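Local coordinates for maleylpyruvate isomerase (Ralstonia sp., PDB 2V6K), which catalyses the glutathione-dependent isomerisation of maleylpyruvate to fumarylpyruvate in the bacterial degradation of naphthalene, acting as a homodimer of the Zeta glutathione transferase class, at residues 6-10 / 210-214; 16-21 / 68-74; 94-98 / 163-168; 136-140 / 172-176. One frame throughout, in Å; residues are numbered along the deposited sequence. Where two conformers were deposited one is given.

The four contacts trace the two-domain glutathione transferase fold. Contact 2 pairs helices 12-24 and 67-77 of the thioredoxin-like N-terminal domain, beside the bound ligand. Contacts 3 and 4, with centres about 14 Å apart, share helix 164-178 of the C-terminal domain, and their segments alternate along the chain. The centres of contacts 2 and 3 are about 11 Å apart, and the two touch across the domain boundary, where Glu72 forms a salt bridge with Arg95. Contact 1 encloses the others in sequence. It brings the C-terminus back to the loop that follows strand 4-7 and touches contact 2 through Arg18. Contact 1 and the salt bridge thus tie the N-terminal domain to C-terminal parts of the chain.

Contact 1. Residues 6-10 / 210-214; sequences YNFWR and QPDSA
Residues 6-10 leave the end of strand 4-7 after Asn7 and continue as a loop. Residues 210-214 are the C-terminus and have no regular helix or strand. They begin with a type I beta turn from Gln210 to Ser213. In this turn Ser213 N donates to Gln210 O at 3.1 Å, and Ser213 OG donates to the same Gln210 O at 2.7 Å. The backbones are closest at Trp9 and Gln210, with CA atoms 5.6 Å apart.

One hydrogen bond joins the segments. Trp9 N donates to Asp212 OD2 at 3.0 Å, with an N-H...O angle of 149°. Asp212 takes the p rotamer at chi1, which brings the carboxylate to the Trp9 backbone. Asp212 OD2 also lies 3.5 Å from Phe8 CD1.

The remaining contacts centre on the indole. Trp9 is p at chi1, and its ring lies over the tail. Ser213 CA makes a CH-pi contact 3.7 Å from the centroid of the five-membered ring, 22° off the normal. Trp9 CE3 is 3.5 Å from Ser213 CB, and Trp9 CH2 is 4.1 Å from Ala214 CB. Trp9 CB meets Gln210 CB at 3.7 Å. The amide of Gln210 binds Arg204 O.

The tail thus packs against the loop after the first strand of the thioredoxin-like domain, which leads through Arg10 into the glutathione pocket.

Contact 2. Residues 16-21 / 68-74; sequences RLRIAL and PAIIEWL. With TGG (gamma-glutamyl-S-(1,2-dicarboxyethyl)cysteinylglycine), chain C.
Leu17 reaches across to three side chains of the facing helix. Its CD1 lies 3.7 Å from Ile70 CG2, 3.9 Å from Ile71 CG1 and 3.7 Å from Leu74 CD1. Its chi1 is t and its chi2 is p. Segments 16-21 and 68-74 are both helical and run parallel, with axes 10.1 Å apart and 4° between their directions. Ala20 and Ile71 have CA atoms 6.6 Å apart; the CA atoms of Leu21 and Leu74 are 7.6 Å apart.

Ala20 sits where the backbones are closest. Its CB is 4.0 Å from Ile71 CG1 and 4.1 Å from Leu74 CD1. Leu21 CD2 meets Leu74 CD1 at 3.8 Å. Ile70, Ile71 and Leu74 are all m, t.

These helices belong to the thioredoxin-like domain and flank its sheet on the side facing the helical domain. Helix 67-77 also packs on the other chain, where Pro68 meets Cys103 of the second subunit.

At the N-terminal end the contact borders the glutathione site. Arg16 CG packs on Ile71 CD1 at 3.7 Å, and Arg16 NH1 is 4.2 Å from Pro68 CG. Arg16 NH1 donates to Ser67 OG. TGG OC1 lies 3.4 Å from both Arg16 NH1 and Pro68 CD.

Contact 3. Residues 94-98 / 163-168; sequences VRALA and TLADCY
This contact belongs to the core of the all-helical C-terminal domain of the glutathione transferase fold, where the start of helix 164-178 packs along helix 88-104. The two segments run parallel, 6° apart in direction, with axes 8.3 Å apart. The tight spacing is allowed by small residues: CA atoms of Ala98 and Ala165 are only 4.5 Å apart.

Thr163 is the N-cap of its helix. Thr163 and Asp166 form a capping box, in which Thr163 N donates to Asp166 OD2 at 2.9 Å. A separate, weak capping bond runs from Ala165 N to Thr163 OG1 at 3.4 Å.

Val94, t at chi1, sits against this helix start. Its CG1 is 3.8 Å from Thr163 OG1, 3.9 Å from Leu164 CD1 and 4.0 Å from Ala165 CB. Leu97 CB meets Ala165 CB at 3.9 Å. Ala98 CB touches Leu164 CD1 at 3.6 Å.

Tyr168 is m at chi1. Ala98 CB makes a CH-pi contact over its ring face, 3.6 Å from the centroid and 11° off the normal.

Contact 4. Residues 136-140 / 172-176; sequences ISAGF and QVESA
Both segments are helical. Residues 136-140 lie on helix 125-149 and residues 172-176 on helix 164-178. Their axes cross at -142°, roughly antiparallel, and come within 11.4 Å. The closest CA atoms are those of Ile136 and Ala176, 6.7 Å apart.

Ile136 and Phe140, one turn apart, both point at helix 164-178. Ile136 is m, t. Its CG2 is 3.9 Å from Ala176 CB, its CD1 is 3.8 Å from Ala176 CA, and its CG1 is 3.7 Å from Gln172 NE2. Phe140 has chi1 of -81° and chi2 of 8°. Its CE1 touches Gln172 CG at 3.6 Å, its CZ meets Val173 CG2 at 3.9 Å, and its CE2 lies 4.2 Å from Ala176 CB.

Ile189 of helix 187-196 packs on Phe140 and Val173, and Ile105 of the glutathione site on Ile136 and Gln172. No hydrogen bond crosses. Ile136 and Phe140 meet Ala176, Val173 and both CG and NE2 of Gln172, so these segments are held by buried van der Waals contact.

Contact 1. Residues 6-10 / 210-214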
loop_
_atom_site.group_PDB
_atom_site.type_symbol
_atom_site.label_atom_id
_atom_site.label_comp_id
_atom_site.label_asym_id
_atom_site.label_seq_id
_atom_site.Cartn_x
_atom_site.Cartn_y
_atom_site.Cartn_z
ATOM N N TYR A 6 16.970 2.474 9.944
ATOM C CA TYR A 6 17.712 2.527 8.690
ATOM C C TYR A 6 16.875 3.310 7.700
ATOM O O TYR A 6 15.795 2.873 7.315
ATOM C CB TYR A 6 17.984 1.119 8.167
ATOM C CG TYR A 6 18.947 0.342 9.026
ATOM C CD1 TYR A 6 20.318 0.416 8.797
ATOM C CD2 TYR A 6 18.491 -0.456 10.076
ATOM C CE1 TYR A 6 21.211 -0.290 9.585
ATOM C CE2 TYR A 6 19.378 -1.169 10.869
ATOM C CZ TYR A 6 20.735 -1.078 10.619
ATOM O OH TYR A 6 21.625 -1.784 11.401
ATOM N N ASN A 7 17.359 4.483 7.312
ATOM C CA ASN A 7 16.549 5.396 6.529
ATOM C C ASN A 7 17.392 6.471 5.848
ATOM O O ASN A 7 18.617 6.418 5.899
ATOM C CB ASN A 7 15.404 5.970 7.387
ATOM C CG ASN A 7 15.854 7.053 8.346
ATOM O OD1 ASN A 7 16.846 6.914 9.080
ATOM N ND2 ASN A 7 15.114 8.142 8.358
ATOM N N PHE A 8 16.733 7.416 5.181
ATOM C CA PHE A 8 17.413 8.419 4.368
ATOM C C PHE A 8 16.650 9.724 4.505
ATOM O O PHE A 8 15.428 9.720 4.624
ATOM C CB PHE A 8 17.432 7.930 2.916
ATOM C CG PHE A 8 18.152 8.840 1.942
ATOM C CD1 PHE A 8 19.533 9.024 1.995
ATOM C CD2 PHE A 8 17.439 9.462 0.924
ATOM C CE1 PHE A 8 20.182 9.837 1.052
ATOM C CE2 PHE A 8 18.072 10.275 -0.014
ATOM C CZ PHE A 8 19.447 10.462 0.049
ATOM N N TRP A 9 17.362 10.848 4.495
ATOM C CA TRP A 9 16.692 12.126 4.735
ATOM C C TRP A 9 15.569 12.411 3.744
ATOM O O TRP A 9 14.421 12.652 4.145
ATOM C CB TRP A 9 17.692 13.289 4.787
ATOM C CG TRP A 9 18.395 13.642 3.501
ATOM C CD1 TRP A 9 19.301 12.883 2.816
ATOM C CD2 TRP A 9 18.267 14.869 2.771
ATOM N NE1 TRP A 9 19.739 13.562 1.699
ATOM C CE2 TRP A 9 19.121 14.782 1.650
ATOM C CE3 TRP A 9 17.511 16.035 2.956
ATOM C CZ2 TRP A 9 19.241 15.819 0.715
ATOM C CZ3 TRP A 9 17.630 17.063 2.031
ATOM C CH2 TRP A 9 18.489 16.947 0.923
ATOM N N ARG A 10 15.909 12.357 2.460
ATOM C CA ARG A 10 15.014 12.716 1.374
ATOM C C ARG A 10 14.342 11.441 0.881
ATOM O O ARG A 10 14.628 10.923 -0.212
ATOM C CB ARG A 10 15.816 13.394 0.261
ATOM C CG ARG A 10 14.985 14.141 -0.767
ATOM C CD ARG A 10 15.840 14.556 -1.971
ATOM N NE ARG A 10 16.421 13.389 -2.635
ATOM C CZ ARG A 10 17.725 13.173 -2.803
ATOM N NH1 ARG A 10 18.625 14.062 -2.392
ATOM N NH2 ARG A 10 18.128 12.066 -3.411
ATOM N N GLN A 210 17.246 16.288 9.105
ATOM C CA GLN A 210 17.933 15.021 9.352
ATOM C C GLN A 210 19.453 15.134 9.306
ATOM O O GLN A 210 19.990 16.005 8.615
ATOM C CB GLN A 210 17.444 13.952 8.377
ATOM C CG GLN A 210 15.927 13.747 8.418
ATOM C CD GLN A 210 15.385 13.674 9.836
ATOM O OE1 GLN A 210 15.849 12.874 10.647
ATOM N NE2 GLN A 210 14.407 14.523 10.144
ATOM N N PRO A 211 20.157 14.252 10.048
ATOM C CA PRO A 211 21.626 14.283 10.120
ATOM C C PRO A 211 22.323 14.169 8.762
ATOM O O PRO A 211 23.397 14.741 8.575
ATOM C CB PRO A 211 21.968 13.059 10.979
ATOM C CG PRO A 211 20.740 12.755 11.740
ATOM C CD PRO A 211 19.588 13.188 10.897
ATOM N N ASP A 212 21.717 13.440 7.829
ATOM C CA ASP A 212 22.322 13.205 6.516
ATOM C C ASP A 212 21.858 14.187 5.438
ATOM O O ASP A 212 22.180 14.017 4.253
ATOM C CB ASP A 212 22.113 11.751 6.070
ATOM C CG ASP A 212 20.647 11.375 5.941
ATOM O OD1 ASP A 212 19.817 11.889 6.723
ATOM O OD2 ASP A 212 20.336 10.549 5.060
ATOM N N SER A 213 21.124 15.220 5.848
ATOM C CA SER A 213 20.633 16.229 4.908
ATOM C C SER A 213 21.759 17.099 4.362
ATOM O O SER A 213 22.843 17.178 4.953
ATOM C CB SER A 213 19.549 17.100 5.547
ATOM O OG SER A 213 20.052 17.831 6.648
ATOM N N ALA A 214 21.490 17.749 3.232
ATOM C CA ALA A 214 22.461 18.624 2.579
ATOM C C ALA A 214 22.781 19.836 3.449
ATOM O O ALA A 214 21.937 20.309 4.213
ATOM C CB ALA A 214 21.944 19.066 1.220
ATOM O OXT ALA A 214 23.894 20.362 3.413
#

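Contact 2. Residues 16-21 / 68-74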
loop_
_atom_site.group_PDB
_atom_site.type_symbol
_atom_site.label_atom_id
_atom_site.label_comp_id
_atom_site.label_asym_id
_atom_site.label_seq_id
_atom_site.Cartn_x
_atom_site.Cartn_y
_atom_site.Cartn_z
ATOM N N ARG A 16 7.670 9.470 6.566
ATOM C CA ARG A 16 6.420 8.921 7.090
ATOM C C ARG A 16 6.627 8.231 8.441
ATOM O O ARG A 16 5.913 8.500 9.416
ATOM C CB ARG A 16 5.865 7.946 6.045
ATOM C CG ARG A 16 4.519 7.297 6.338
ATOM C CD ARG A 16 4.327 6.094 5.435
ATOM N NE ARG A 16 4.221 6.495 4.033
ATOM C CZ ARG A 16 4.184 5.647 3.010
ATOM N NH1 ARG A 16 4.291 4.337 3.218
ATOM N NH2 ARG A 16 4.052 6.109 1.772
ATOM N N LEU A 17 7.613 7.344 8.497
ATOM C CA LEU A 17 7.886 6.607 9.721
ATOM C C LEU A 17 8.494 7.502 10.803
ATOM O O LEU A 17 8.165 7.357 11.990
ATOM C CB LEU A 17 8.764 5.387 9.428
ATOM C CG LEU A 17 9.175 4.524 10.624
ATOM C CD1 LEU A 17 7.969 4.107 11.465
ATOM C CD2 LEU A 17 9.915 3.301 10.142
ATOM N N ARG A 18 9.355 8.436 10.408
ATOM C CA ARG A 18 9.924 9.367 11.384
ATOM C C ARG A 18 8.834 10.171 12.078
ATOM O O ARG A 18 8.915 10.405 13.284
ATOM C CB ARG A 18 10.951 10.310 10.748
ATOM C CG ARG A 18 12.255 9.629 10.353
ATOM C CD ARG A 18 13.325 10.630 9.912
ATOM N NE ARG A 18 12.915 11.549 8.845
ATOM C CZ ARG A 18 13.319 11.482 7.574
ATOM N NH1 ARG A 18 14.127 10.506 7.157
ATOM N NH2 ARG A 18 12.898 12.395 6.711
ATOM N N ILE A 19 7.812 10.591 11.332
ATOM C CA ILE A 19 6.708 11.338 11.945
ATOM C C ILE A 19 6.027 10.486 13.012
ATOM O O ILE A 19 5.800 10.953 14.125
ATOM C CB ILE A 19 5.661 11.824 10.918
ATOM C CG1 ILE A 19 6.281 12.799 9.909
ATOM C CG2 ILE A 19 4.490 12.493 11.636
ATOM C CD1 ILE A 19 5.430 13.010 8.648
ATOM N N ALA A 20 5.715 9.239 12.674
ATOM C CA ALA A 20 5.034 8.340 13.608
ATOM C C ALA A 20 5.878 8.094 14.860
ATOM O O ALA A 20 5.365 8.165 15.981
ATOM C CB ALA A 20 4.683 7.027 12.925
ATOM N N LEU A 21 7.169 7.821 14.678
ATOM C CA LEU A 21 8.074 7.628 15.812
ATOM C C LEU A 21 8.114 8.860 16.703
ATOM O O LEU A 21 8.053 8.737 17.927
ATOM C CB LEU A 21 9.486 7.272 15.335
ATOM C CG LEU A 21 9.663 5.865 14.760
ATOM C CD1 LEU A 21 10.907 5.808 13.908
ATOM C CD2 LEU A 21 9.740 4.838 15.873
ATOM N N PRO A 68 4.009 0.740 6.345
ATOM C CA PRO A 68 2.627 0.630 6.834
ATOM C C PRO A 68 2.471 -0.336 8.007
ATOM O O PRO A 68 1.721 -0.052 8.953
ATOM C CB PRO A 68 1.864 0.128 5.603
ATOM C CG PRO A 68 2.671 0.647 4.462
ATOM C CD PRO A 68 4.082 0.402 4.909
ATOM N N ALA A 69 3.175 -1.465 7.937
ATOM C CA ALA A 69 3.141 -2.482 8.986
ATOM C C ALA A 69 3.860 -2.015 10.253
ATOM O O ALA A 69 3.393 -2.269 11.376
ATOM C CB ALA A 69 3.752 -3.771 8.473
ATOM N N ILE A 70 4.998 -1.348 10.078
ATOM C CA ILE A 70 5.732 -0.802 11.215
ATOM C C ILE A 70 4.890 0.236 11.947
ATOM O O ILE A 70 4.846 0.238 13.179
ATOM C CB ILE A 70 7.080 -0.182 10.787
ATOM C CG1 ILE A 70 7.977 -1.247 10.155
ATOM C CG2 ILE A 70 7.772 0.456 11.993
ATOM C CD1 ILE A 70 9.207 -0.689 9.443
ATOM N N ILE A 71 4.229 1.117 11.205
ATOM C CA ILE A 71 3.411 2.153 11.838
ATOM C C ILE A 71 2.225 1.559 12.607
ATOM O O ILE A 71 1.940 1.992 13.734
ATOM C CB ILE A 71 2.997 3.235 10.829
ATOM C CG1 ILE A 71 4.247 3.999 10.372
ATOM C CG2 ILE A 71 1.965 4.192 11.445
ATOM C CD1 ILE A 71 4.013 4.922 9.177
ATOM N N GLU A 72 1.560 0.551 12.037
ATOM C CA GLU A 72 0.500 -0.164 12.761
ATOM C C GLU A 72 1.038 -0.830 14.034
ATOM O O GLU A 72 0.368 -0.832 15.076
ATOM C CB GLU A 72 -0.162 -1.206 11.861
ATOM C CG GLU A 72 -0.957 -0.632 10.696
ATOM C CD GLU A 72 -2.443 -0.465 10.978
ATOM O OE1 GLU A 72 -2.899 -0.708 12.119
ATOM O OE2 GLU A 72 -3.168 -0.114 10.024
ATOM N N TRP A 73 2.249 -1.379 13.950
ATOM C CA TRP A 73 2.928 -1.970 15.107
ATOM C C TRP A 73 3.209 -0.921 16.189
ATOM O O TRP A 73 2.944 -1.160 17.371
ATOM C CB TRP A 73 4.195 -2.693 14.637
ATOM C CG TRP A 73 5.070 -3.296 15.699
ATOM C CD1 TRP A 73 4.959 -4.538 16.251
ATOM C CD2 TRP A 73 6.215 -2.686 16.306
ATOM N NE1 TRP A 73 5.958 -4.737 17.177
ATOM C CE2 TRP A 73 6.744 -3.614 17.227
ATOM C CE3 TRP A 73 6.845 -1.441 16.159
ATOM C CZ2 TRP A 73 7.871 -3.335 18.009
ATOM C CZ3 TRP A 73 7.967 -1.165 16.937
ATOM C CH2 TRP A 73 8.464 -2.108 17.845
ATOM N N LEU A 74 3.716 0.245 15.787
ATOM C CA LEU A 74 3.944 1.345 16.731
ATOM C C LEU A 74 2.668 1.761 17.439
ATOM O O LEU A 74 2.684 2.019 18.642
ATOM C CB LEU A 74 4.529 2.567 16.023
ATOM C CG LEU A 74 5.977 2.493 15.562
ATOM C CD1 LEU A 74 6.309 3.737 14.764
ATOM C CD2 LEU A 74 6.911 2.384 16.762
HETATM O OC1 TGG C . 6.390 1.741 2.835
HETATM C CO1 TGG C . 7.319 0.926 2.666
HETATM O OT1 TGG C . 8.203 0.694 3.517
HETATM C CA1 TGG C . 7.351 0.173 1.367
HETATM N NN1 TGG C . 5.995 -0.136 0.928
HETATM C CB1 TGG C . 8.017 1.004 0.275
HETATM C CG1 TGG C . 9.480 1.266 0.594
HETATM C CD1 TGG C . 10.293 1.830 -0.563
HETATM O OE1 TGG C . 9.544 2.275 -1.669
HETATM N NN2 TGG C . 11.188 2.842 -0.094
HETATM C CA2 TGG C . 11.817 3.797 -0.964
HETATM C CO2 TGG C . 13.021 3.038 -1.506
HETATM O OC2 TGG C . 14.002 2.750 -0.541
HETATM N NN3 TGG C . 13.541 3.526 -2.747
HETATM C CA3 TGG C . 14.811 3.032 -3.239
HETATM C CO3 TGG C . 14.689 2.694 -4.697
HETATM O OC3 TGG C . 13.596 2.860 -5.273
HETATM O OT3 TGG C . 15.722 2.265 -5.262
HETATM C CB2 TGG C . 12.066 4.980 -0.049
HETATM S SG2 TGG C . 13.099 6.242 -0.682
HETATM C CD2 TGG C . 12.296 7.090 -1.999
HETATM C CE2 TGG C . 11.189 7.959 -1.451
HETATM O OE2 TGG C . 11.315 9.205 -1.428
HETATM O OF2 TGG C . 10.152 7.405 -1.020
HETATM C CF2 TGG C . 13.412 7.892 -2.670
HETATM C CH2 TGG C . 13.004 8.565 -3.957
HETATM O OI2 TGG C . 11.956 8.210 -4.525
HETATM O OJ2 TGG C . 13.746 9.473 -4.398
#

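Contact 3. Residues 94-98 / 163-168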
loop_
_atom_site.group_PDB
_atom_site.type_symbol
_atom_site.label_atom_id
_atom_site.label_comp_id
_atom_site.label_asym_id
_atom_site.label_seq_id
_atom_site.Cartn_x
_atom_site.Cartn_y
_atom_site.Cartn_z
ATOM N N VAL A 94 -9.413 6.346 8.239
ATOM C CA VAL A 94 -8.021 6.763 8.390
ATOM C C VAL A 94 -7.105 5.820 7.619
ATOM O O VAL A 94 -6.189 6.267 6.926
ATOM C CB VAL A 94 -7.607 6.864 9.880
ATOM C CG1 VAL A 94 -6.109 7.087 10.004
ATOM C CG2 VAL A 94 -8.353 8.004 10.561
ATOM N N ARG A 95 -7.349 4.517 7.715
ATOM C CA ARG A 95 -6.564 3.567 6.927
ATOM C C ARG A 95 -6.753 3.769 5.428
ATOM O O ARG A 95 -5.814 3.571 4.661
ATOM C CB ARG A 95 -6.889 2.126 7.320
ATOM C CG ARG A 95 -6.332 1.712 8.668
ATOM C CD ARG A 95 -6.544 0.223 8.889
ATOM N NE ARG A 95 -5.887 -0.256 10.105
ATOM C CZ ARG A 95 -6.500 -0.845 11.124
ATOM N NH1 ARG A 95 -7.816 -1.053 11.104
ATOM N NH2 ARG A 95 -5.781 -1.240 12.168
ATOM N N ALA A 96 -7.955 4.150 5.001
ATOM C CA ALA A 96 -8.216 4.371 3.577
ATOM C C ALA A 96 -7.450 5.588 3.067
ATOM O O ALA A 96 -6.840 5.541 1.992
ATOM C CB ALA A 96 -9.705 4.519 3.311
ATOM N N LEU A 97 -7.473 6.674 3.835
ATOM C CA LEU A 97 -6.713 7.871 3.480
ATOM C C LEU A 97 -5.233 7.536 3.351
ATOM O O LEU A 97 -4.582 7.904 2.367
ATOM C CB LEU A 97 -6.921 8.978 4.522
ATOM C CG LEU A 97 -8.289 9.666 4.494
ATOM C CD1 LEU A 97 -8.472 10.531 5.730
ATOM C CD2 LEU A 97 -8.472 10.495 3.228
ATOM N N ALA A 98 -4.704 6.813 4.335
ATOM C CA ALA A 98 -3.297 6.429 4.313
ATOM C C ALA A 98 -2.993 5.589 3.083
ATOM O O ALA A 98 -1.970 5.801 2.433
ATOM C CB ALA A 98 -2.921 5.676 5.583
ATOM N N THR A 163 -3.221 11.806 13.011
ATOM C CA THR A 163 -3.406 10.360 12.901
ATOM C C THR A 163 -2.389 9.812 11.915
ATOM O O THR A 163 -1.621 10.572 11.297
ATOM C CB THR A 163 -4.820 9.981 12.403
ATOM O OG1 THR A 163 -5.027 10.525 11.093
ATOM C CG2 THR A 163 -5.904 10.478 13.361
ATOM N N LEU A 164 -2.367 8.496 11.738
ATOM C CA LEU A 164 -1.412 7.965 10.775
ATOM C C LEU A 164 -1.655 8.461 9.349
ATOM O O LEU A 164 -0.722 8.506 8.554
ATOM C CB LEU A 164 -1.230 6.445 10.861
ATOM C CG LEU A 164 -2.357 5.443 10.660
ATOM C CD1 LEU A 164 -2.740 5.308 9.194
ATOM C CD2 LEU A 164 -1.904 4.098 11.225
ATOM N N ALA A 165 -2.880 8.883 9.025
ATOM C CA ALA A 165 -3.117 9.451 7.691
ATOM C C ALA A 165 -2.222 10.671 7.452
ATOM O O ALA A 165 -1.659 10.835 6.367
ATOM C CB ALA A 165 -4.587 9.804 7.491
ATOM N N ASP A 166 -2.054 11.506 8.472
ATOM C CA ASP A 166 -1.190 12.684 8.348
ATOM C C ASP A 166 0.269 12.294 8.176
ATOM O O ASP A 166 1.028 12.999 7.500
ATOM C CB ASP A 166 -1.337 13.593 9.569
ATOM C CG ASP A 166 -2.764 14.018 9.799
ATOM O OD1 ASP A 166 -3.390 14.563 8.865
ATOM O OD2 ASP A 166 -3.257 13.810 10.926
ATOM N N CYS A 167 0.666 11.182 8.791
ATOM C CA CYS A 167 2.024 10.664 8.629
ATOM C C CYS A 167 2.312 10.319 7.178
ATOM O O CYS A 167 3.440 10.484 6.727
ATOM C CB CYS A 167 2.266 9.430 9.496
ATOM S SG CYS A 167 2.129 9.709 11.258
ATOM N N TYR A 168 1.296 9.846 6.458
ATOM C CA TYR A 168 1.441 9.554 5.034
ATOM C C TYR A 168 1.300 10.809 4.176
ATOM O O TYR A 168 2.021 10.973 3.189
ATOM C CB TYR A 168 0.385 8.553 4.578
ATOM C CG TYR A 168 0.568 7.108 4.991
ATOM C CD1 TYR A 168 0.765 6.117 4.026
ATOM C CD2 TYR A 168 0.462 6.710 6.326
ATOM C CE1 TYR A 168 0.881 4.781 4.377
ATOM C CE2 TYR A 168 0.575 5.366 6.688
ATOM C CZ TYR A 168 0.775 4.408 5.705
ATOM O OH TYR A 168 0.854 3.081 6.033
#

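Contact 4. Residues 136-140 / 172-176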
loop_
_atom_site.group_PDB
_atom_site.type_symbol
_atom_site.label_atom_id
_atom_site.label_comp_id
_atom_site.label_asym_id
_atom_site.label_seq_id
_atom_site.Cartn_x
_atom_site.Cartn_y
_atom_site.Cartn_z
ATOM N N ILE A 136 0.179 11.872 -8.436
ATOM C CA ILE A 136 -0.075 12.723 -7.278
ATOM C C ILE A 136 -1.413 13.442 -7.426
ATOM O O ILE A 136 -2.218 13.451 -6.494
ATOM C CB ILE A 136 1.072 13.723 -7.046
ATOM C CG1 ILE A 136 2.315 12.970 -6.574
ATOM C CG2 ILE A 136 0.666 14.779 -6.018
ATOM C CD1 ILE A 136 3.603 13.763 -6.661
ATOM N N SER A 137 -1.678 14.023 -8.594
ATOM C CA SER A 137 -2.933 14.737 -8.793
ATOM C C SER A 137 -4.144 13.818 -8.687
ATOM O O SER A 137 -5.150 14.188 -8.097
ATOM C CB SER A 137 -2.932 15.477 -10.124
ATOM O OG SER A 137 -1.924 16.468 -10.123
ATOM N N ALA A 138 -4.048 12.613 -9.245
ATOM C CA ALA A 138 -5.163 11.676 -9.172
ATOM C C ALA A 138 -5.442 11.296 -7.719
ATOM O O ALA A 138 -6.598 11.295 -7.278
ATOM C CB ALA A 138 -4.881 10.432 -10.011
ATOM N N GLY A 139 -4.387 10.985 -6.974
ATOM C CA GLY A 139 -4.536 10.595 -5.574
ATOM C C GLY A 139 -5.018 11.735 -4.700
ATOM O O GLY A 139 -5.882 11.537 -3.848
ATOM N N PHE A 140 -4.458 12.923 -4.911
ATOM C CA PHE A 140 -4.880 14.108 -4.166
ATOM C C PHE A 140 -6.310 14.533 -4.516
ATOM O O PHE A 140 -7.025 15.022 -3.651
ATOM C CB PHE A 140 -3.899 15.262 -4.370
ATOM C CG PHE A 140 -2.653 15.185 -3.513
ATOM C CD1 PHE A 140 -2.354 14.058 -2.737
ATOM C CD2 PHE A 140 -1.765 16.250 -3.502
ATOM C CE1 PHE A 140 -1.198 14.015 -1.957
ATOM C CE2 PHE A 140 -0.609 16.222 -2.721
ATOM C CZ PHE A 140 -0.321 15.101 -1.954
ATOM N N GLN A 172 4.019 13.062 1.307
ATOM C CA GLN A 172 3.522 13.065 -0.065
ATOM C C GLN A 172 3.392 14.484 -0.622
ATOM O O GLN A 172 3.640 14.714 -1.817
ATOM C CB GLN A 172 2.202 12.303 -0.168
ATOM C CG GLN A 172 1.781 12.032 -1.603
ATOM C CD GLN A 172 2.817 11.233 -2.358
ATOM O OE1 GLN A 172 2.984 10.035 -2.124
ATOM N NE2 GLN A 172 3.528 11.897 -3.275
ATOM N N VAL A 173 3.015 15.436 0.233
ATOM C CA VAL A 173 2.943 16.835 -0.177
ATOM C C VAL A 173 4.355 17.355 -0.467
ATOM O O VAL A 173 4.559 18.104 -1.421
ATOM C CB VAL A 173 2.234 17.702 0.882
ATOM C CG1 VAL A 173 2.248 19.162 0.469
ATOM C CG2 VAL A 173 0.804 17.237 1.069
ATOM N N GLU A 174 5.327 16.937 0.341
ATOM C CA GLU A 174 6.711 17.322 0.115
ATOM C C GLU A 174 7.200 16.817 -1.251
ATOM O O GLU A 174 7.861 17.557 -1.992
ATOM C CB GLU A 174 7.597 16.837 1.272
ATOM C CG GLU A 174 9.104 16.983 1.055
ATOM C CD GLU A 174 9.578 18.423 0.967
ATOM O OE1 GLU A 174 8.888 19.331 1.480
ATOM O OE2 GLU A 174 10.662 18.643 0.388
ATOM N N SER A 175 6.856 15.576 -1.593
ATOM C CA SER A 175 7.207 15.022 -2.900
ATOM C C SER A 175 6.526 15.799 -4.028
ATOM O O SER A 175 7.148 16.095 -5.054
ATOM C CB SER A 175 6.845 13.534 -2.974
ATOM O OG SER A 175 7.196 12.993 -4.243
ATOM N N ALA A 176 5.255 16.142 -3.832
ATOM C CA ALA A 176 4.528 16.968 -4.802
ATOM C C ALA A 176 5.268 18.272 -5.089
ATOM O O ALA A 176 5.390 18.688 -6.244
ATOM C CB ALA A 176 3.116 17.256 -4.307
#